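Local coordinates for trehalose synthase regulatory protein (Candida albicans, PDB 5HUS) that probably acts as a non-catalytic regulatory subunit of the trehalose synthase complex, to which it contributes a C-terminal domain of the trehalose-phosphatase family, at residues Ala107-Ile111 against Gln218-Val222; Met123-Val127 against Ala144-Val149. One frame throughout, in Å; residues are numbered along the deposited sequence.

Contact 1 (Ala107-Ile111 against Gln218-Val222)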
loop_
_atom_site.group_PDB
_atom_site.type_symbol
_atom_site.label_atom_id
_atom_site.label_comp_id
_atom_site.label_asym_id
_atom_site.label_seq_id
_atom_site.Cartn_x
_atom_site.Cartn_y
_atom_site.Cartn_z
ATOM N N ALA A 107 -16.641 5.449 6.905
ATOM C CA ALA A 107 -16.370 6.888 6.950
ATOM C C ALA A 107 -16.754 7.577 5.647
ATOM O O ALA A 107 -16.578 7.017 4.568
ATOM C CB ALA A 107 -14.907 7.144 7.258
ATOM N N LYS A 108 -17.269 8.798 5.755
ATOM C CA LYS A 108 -17.626 9.584 4.577
ATOM C C LYS A 108 -16.431 10.377 4.062
ATOM O O LYS A 108 -16.380 10.756 2.896
ATOM C CB LYS A 108 -18.776 10.547 4.889
ATOM C CG LYS A 108 -20.018 9.903 5.475
ATOM C CD LYS A 108 -21.163 10.909 5.537
ATOM C CE LYS A 108 -21.837 10.920 6.902
ATOM N NZ LYS A 108 -22.436 9.602 7.253
ATOM N N ASN A 109 -15.470 10.626 4.942
ATOM C CA ASN A 109 -14.356 11.506 4.621
ATOM C C ASN A 109 -13.002 10.818 4.691
ATOM O O ASN A 109 -12.823 9.859 5.434
ATOM C CB ASN A 109 -14.366 12.709 5.562
ATOM C CG ASN A 109 -15.546 13.616 5.320
ATOM O OD1 ASN A 109 -15.908 13.886 4.174
ATOM N ND2 ASN A 109 -16.165 14.084 6.396
ATOM N N TRP A 110 -12.052 11.322 3.911
ATOM C CA TRP A 110 -10.684 10.838 3.977
ATOM C C TRP A 110 -9.920 11.503 5.099
ATOM O O TRP A 110 -10.067 12.703 5.350
ATOM C CB TRP A 110 -9.934 11.093 2.666
ATOM C CG TRP A 110 -10.449 10.346 1.488
ATOM C CD1 TRP A 110 -11.438 10.744 0.633
ATOM C CD2 TRP A 110 -9.982 9.080 1.003
ATOM N NE1 TRP A 110 -11.624 9.795 -0.347
ATOM C CE2 TRP A 110 -10.741 8.767 -0.143
ATOM C CE3 TRP A 110 -8.997 8.183 1.431
ATOM C CZ2 TRP A 110 -10.547 7.591 -0.869
ATOM C CZ3 TRP A 110 -8.805 7.013 0.710
ATOM C CH2 TRP A 110 -9.580 6.727 -0.428
ATOM N N ILE A 111 -9.090 10.706 5.753
ATOM C CA ILE A 111 -8.084 11.202 6.671
ATOM C C ILE A 111 -6.811 11.482 5.901
ATOM O O ILE A 111 -6.345 10.638 5.137
ATOM C CB ILE A 111 -7.778 10.190 7.776
ATOM C CG1 ILE A 111 -9.011 9.958 8.648
ATOM C CG2 ILE A 111 -6.580 10.659 8.608
ATOM C CD1 ILE A 111 -8.883 8.746 9.543
ATOM N N GLN A 218 -12.687 8.907 14.254
ATOM C CA GLN A 218 -11.978 9.698 13.263
ATOM C C GLN A 218 -11.529 11.044 13.804
ATOM O O GLN A 218 -10.417 11.488 13.525
ATOM C CB GLN A 218 -12.865 9.902 12.039
ATOM C CG GLN A 218 -12.177 10.564 10.873
ATOM C CD GLN A 218 -12.676 10.020 9.556
ATOM O OE1 GLN A 218 -12.949 8.823 9.433
ATOM N NE2 GLN A 218 -12.805 10.892 8.564
ATOM N N LYS A 219 -12.398 11.687 14.578
ATOM C CA LYS A 219 -12.089 13.005 15.120
ATOM C C LYS A 219 -10.839 12.957 15.987
ATOM O O LYS A 219 -10.014 13.865 15.940
ATOM C CB LYS A 219 -13.274 13.554 15.917
ATOM C CG LYS A 219 -14.462 13.943 15.046
ATOM C CD LYS A 219 -15.440 14.836 15.795
ATOM C CE LYS A 219 -16.594 15.270 14.901
ATOM N NZ LYS A 219 -16.131 16.005 13.686
ATOM N N TYR A 220 -10.686 11.888 16.761
ATOM C CA TYR A 220 -9.493 11.731 17.586
ATOM C C TYR A 220 -8.255 11.599 16.707
ATOM O O TYR A 220 -7.241 12.250 16.948
ATOM C CB TYR A 220 -9.618 10.515 18.509
ATOM C CG TYR A 220 -8.356 10.214 19.286
ATOM C CD1 TYR A 220 -8.130 10.789 20.529
ATOM C CD2 TYR A 220 -7.391 9.352 18.777
ATOM C CE1 TYR A 220 -6.975 10.517 21.242
ATOM C CE2 TYR A 220 -6.236 9.076 19.479
ATOM C CZ TYR A 220 -6.033 9.659 20.712
ATOM O OH TYR A 220 -4.878 9.379 21.405
ATOM N N VAL A 221 -8.348 10.750 15.688
ATOM C CA VAL A 221 -7.233 10.526 14.779
ATOM C C VAL A 221 -6.819 11.821 14.080
ATOM O O VAL A 221 -5.633 12.154 14.025
ATOM C CB VAL A 221 -7.579 9.461 13.722
ATOM C CG1 VAL A 221 -6.458 9.339 12.698
ATOM C CG2 VAL A 221 -7.839 8.126 14.392
ATOM N N VAL A 222 -7.798 12.550 13.553
ATOM C CA VAL A 222 -7.514 13.801 12.858
ATOM C C VAL A 222 -6.880 14.815 13.810
ATOM O O VAL A 222 -5.865 15.430 13.480
ATOM C CB VAL A 222 -8.791 14.387 12.212
ATOM C CG1 VAL A 222 -8.515 15.762 11.627
ATOM C CG2 VAL A 222 -9.314 13.440 11.133
HETATM O O HOH W 1 -11.665 8.011 7.219
#
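A single long side chain can join a helix to a loop just before it enters a strand, and Gln218, in the first turn of helix 218-223, does so here. With chi1 in t it extends from the helix until its amide lies against the loop backbone: Gln218 NE2 donates to Asn109 O at 3.3 Å, while Gln218 OE1 packs 3.4 Å from Ala107 CB. A water, 2.8 Å from Asn109 O and 2.7 Å from Gln218 OE1, is placed to bridge them. Ile111, at the start of edge strand 111-112, packs on the same side chain. Its CG1 rests 3.8 Å from Gln218 CD and 4.3 Å from Val222 CG2, and its CD1 meets Val221 CG1 at 4.0 Å. Val221 also reaches Leu207 and Cys211, so the apolar part runs on to helix 200-213. The chemistry is therefore mixed: one hydrogen bond sits beside aliphatic contacts that run from exposed Val222 to buried Ile111 and Val221, where the helix meets the loop leading into the outermost strand.

Contact 2 (Met123-Val127 against Ala144-Val149); sequences MPEIV and ALDATV
Met123, on helix 116-136, lays its side chain over the turn of a beta hairpin. Its chi angles, all m, fold Met123 SD to 3.8 Å from Ala147 C, and Met123 CE to 3.2 Å from Leu145 O and 3.6 Å from both Asp146 O and Thr148 O. The turn joins strands 141-144 and 149-152 through Asp146 (phi/psi -85/-29) and Ala147 (-140/10); Leu145 N bonds Thr148 O at 3.0 Å. In the helix, Val127 N bonds Met123 O at 2.8 Å. CA atoms of Met123 and Ala147 are 7.0 Å apart, those of Val127 and Ala144 6.7 Å. The methionine covers turn backbone; the rest is apolar helix-on-sheet packing. Val149 CG2 (chi1 t) meets Met123 CE at 3.7 Å, Ile126 CG2 (m, t) at 3.6 Å and Val127 CG2 (t) at 3.9 Å; Val127 CG2 touches Ala144 CB at 3.8 Å. Asp146 OD2 salt-bridges Arg79, Glu97 hydrogen-bonds Asp146 N, Ala147 N and Thr148 OG1, and Ile126 continues onto Val195 of strand 192-197 and Phe179 of helix 161-179.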
loop_
_atom_site.group_PDB
_atom_site.type_symbol
_atom_site.label_atom_id
_atom_site.label_comp_id
_atom_site.label_asym_id
_atom_site.label_seq_id
_atom_site.Cartn_x
_atom_site.Cartn_y
_atom_site.Cartn_z
ATOM N N MET A 123 5.458 19.381 -3.306
ATOM C CA MET A 123 4.904 18.808 -4.536
ATOM C C MET A 123 5.178 19.667 -5.787
ATOM O O MET A 123 5.620 19.125 -6.799
ATOM C CB MET A 123 3.397 18.555 -4.391
ATOM C CG MET A 123 3.049 17.345 -3.541
ATOM S SD MET A 123 3.456 15.789 -4.354
ATOM C CE MET A 123 2.203 15.731 -5.633
ATOM N N PRO A 124 4.937 20.998 -5.729
ATOM C CA PRO A 124 5.198 21.772 -6.953
ATOM C C PRO A 124 6.655 21.700 -7.416
ATOM O O PRO A 124 6.903 21.633 -8.627
ATOM C CB PRO A 124 4.827 23.203 -6.548
ATOM C CG PRO A 124 3.815 23.027 -5.469
ATOM C CD PRO A 124 4.296 21.833 -4.693
ATOM N N GLU A 125 7.586 21.682 -6.467
ATOM C CA GLU A 125 9.007 21.570 -6.782
ATOM C C GLU A 125 9.322 20.212 -7.396
ATOM O O GLU A 125 10.062 20.120 -8.376
ATOM C CB GLU A 125 9.861 21.787 -5.534
ATOM C CG GLU A 125 9.727 23.169 -4.914
ATOM C CD GLU A 125 10.177 24.278 -5.848
ATOM O OE1 GLU A 125 11.169 24.078 -6.585
ATOM O OE2 GLU A 125 9.537 25.350 -5.849
ATOM N N ILE A 126 8.754 19.158 -6.818
ATOM C CA ILE A 126 8.964 17.809 -7.329
ATOM C C ILE A 126 8.413 17.663 -8.744
ATOM O O ILE A 126 9.084 17.124 -9.626
ATOM C CB ILE A 126 8.313 16.754 -6.407
ATOM C CG1 ILE A 126 8.950 16.816 -5.018
ATOM C CG2 ILE A 126 8.459 15.360 -7.004
ATOM C CD1 ILE A 126 8.257 15.946 -3.975
ATOM N N VAL A 127 7.198 18.159 -8.961
ATOM C CA VAL A 127 6.555 18.068 -10.270
ATOM C C VAL A 127 7.355 18.808 -11.342
ATOM O O VAL A 127 7.551 18.297 -12.449
ATOM C CB VAL A 127 5.123 18.625 -10.229
ATOM C CG1 VAL A 127 4.570 18.767 -11.639
ATOM C CG2 VAL A 127 4.229 17.706 -9.401
ATOM N N ALA A 144 1.286 13.330 -11.876
ATOM C CA ALA A 144 1.251 14.009 -10.591
ATOM C C ALA A 144 -0.081 13.751 -9.893
ATOM O O ALA A 144 -1.130 14.137 -10.393
ATOM C CB ALA A 144 1.478 15.507 -10.772
ATOM N N LEU A 145 -0.037 13.065 -8.755
ATOM C CA LEU A 145 -1.234 12.886 -7.943
ATOM C C LEU A 145 -1.217 13.959 -6.842
ATOM O O LEU A 145 -0.572 14.997 -7.010
ATOM C CB LEU A 145 -1.298 11.461 -7.390
ATOM C CG LEU A 145 -1.301 10.373 -8.480
ATOM C CD1 LEU A 145 -1.504 8.970 -7.912
ATOM C CD2 LEU A 145 -2.356 10.669 -9.554
ATOM N N ASP A 146 -1.911 13.740 -5.729
ATOM C CA ASP A 146 -1.994 14.790 -4.714
ATOM C C ASP A 146 -0.801 14.781 -3.760
ATOM O O ASP A 146 -0.416 15.830 -3.233
ATOM C CB ASP A 146 -3.298 14.673 -3.921
ATOM C CG ASP A 146 -4.526 14.884 -4.790
ATOM O OD1 ASP A 146 -4.414 15.587 -5.813
ATOM O OD2 ASP A 146 -5.595 14.335 -4.458
ATOM N N ALA A 147 -0.207 13.606 -3.553
ATOM C CA ALA A 147 0.892 13.461 -2.596
ATOM C C ALA A 147 1.990 12.533 -3.106
ATOM O O ALA A 147 2.889 12.151 -2.356
ATOM C CB ALA A 147 0.359 12.955 -1.255
ATOM N N THR A 148 1.912 12.164 -4.380
ATOM C CA THR A 148 2.942 11.339 -4.992
ATOM C C THR A 148 3.172 11.809 -6.414
ATOM O O THR A 148 2.288 12.407 -7.030
ATOM C CB THR A 148 2.568 9.828 -4.984
ATOM O OG1 THR A 148 1.222 9.661 -5.424
ATOM C CG2 THR A 148 2.676 9.251 -3.594
ATOM N N VAL A 149 4.376 11.577 -6.919
ATOM C CA VAL A 149 4.697 11.905 -8.302
ATOM C C VAL A 149 5.363 10.687 -8.920
ATOM O O VAL A 149 6.218 10.054 -8.293
ATOM C CB VAL A 149 5.621 13.140 -8.417
ATOM C CG1 VAL A 149 5.877 13.484 -9.883
ATOM C CG2 VAL A 149 5.021 14.346 -7.679
#

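Overall arrangement
Along the chain, contact 2 is nested between the two segments of contact 1: the chain leaves the large, mostly parallel sheet, builds a smaller unit, and returns through helix 200-213 to helix 218-223. Contact 1 brings the outgoing and returning chain together beside strand 111-112, outermost in the large sheet. Contact 2 lies at the turn end of the smaller antiparallel sheet, against helix 116-136, with its turn tied to Glu97 and Arg79 from the part of the chain that builds the large sheet. The centres of contacts 1 and 2 are 23 Å apart, and the nearest atoms of contacts 1 and 2 about 9 Å apart. Such nesting is consistent with a HAD core, the large sheet, carrying an inserted cap, the antiparallel one.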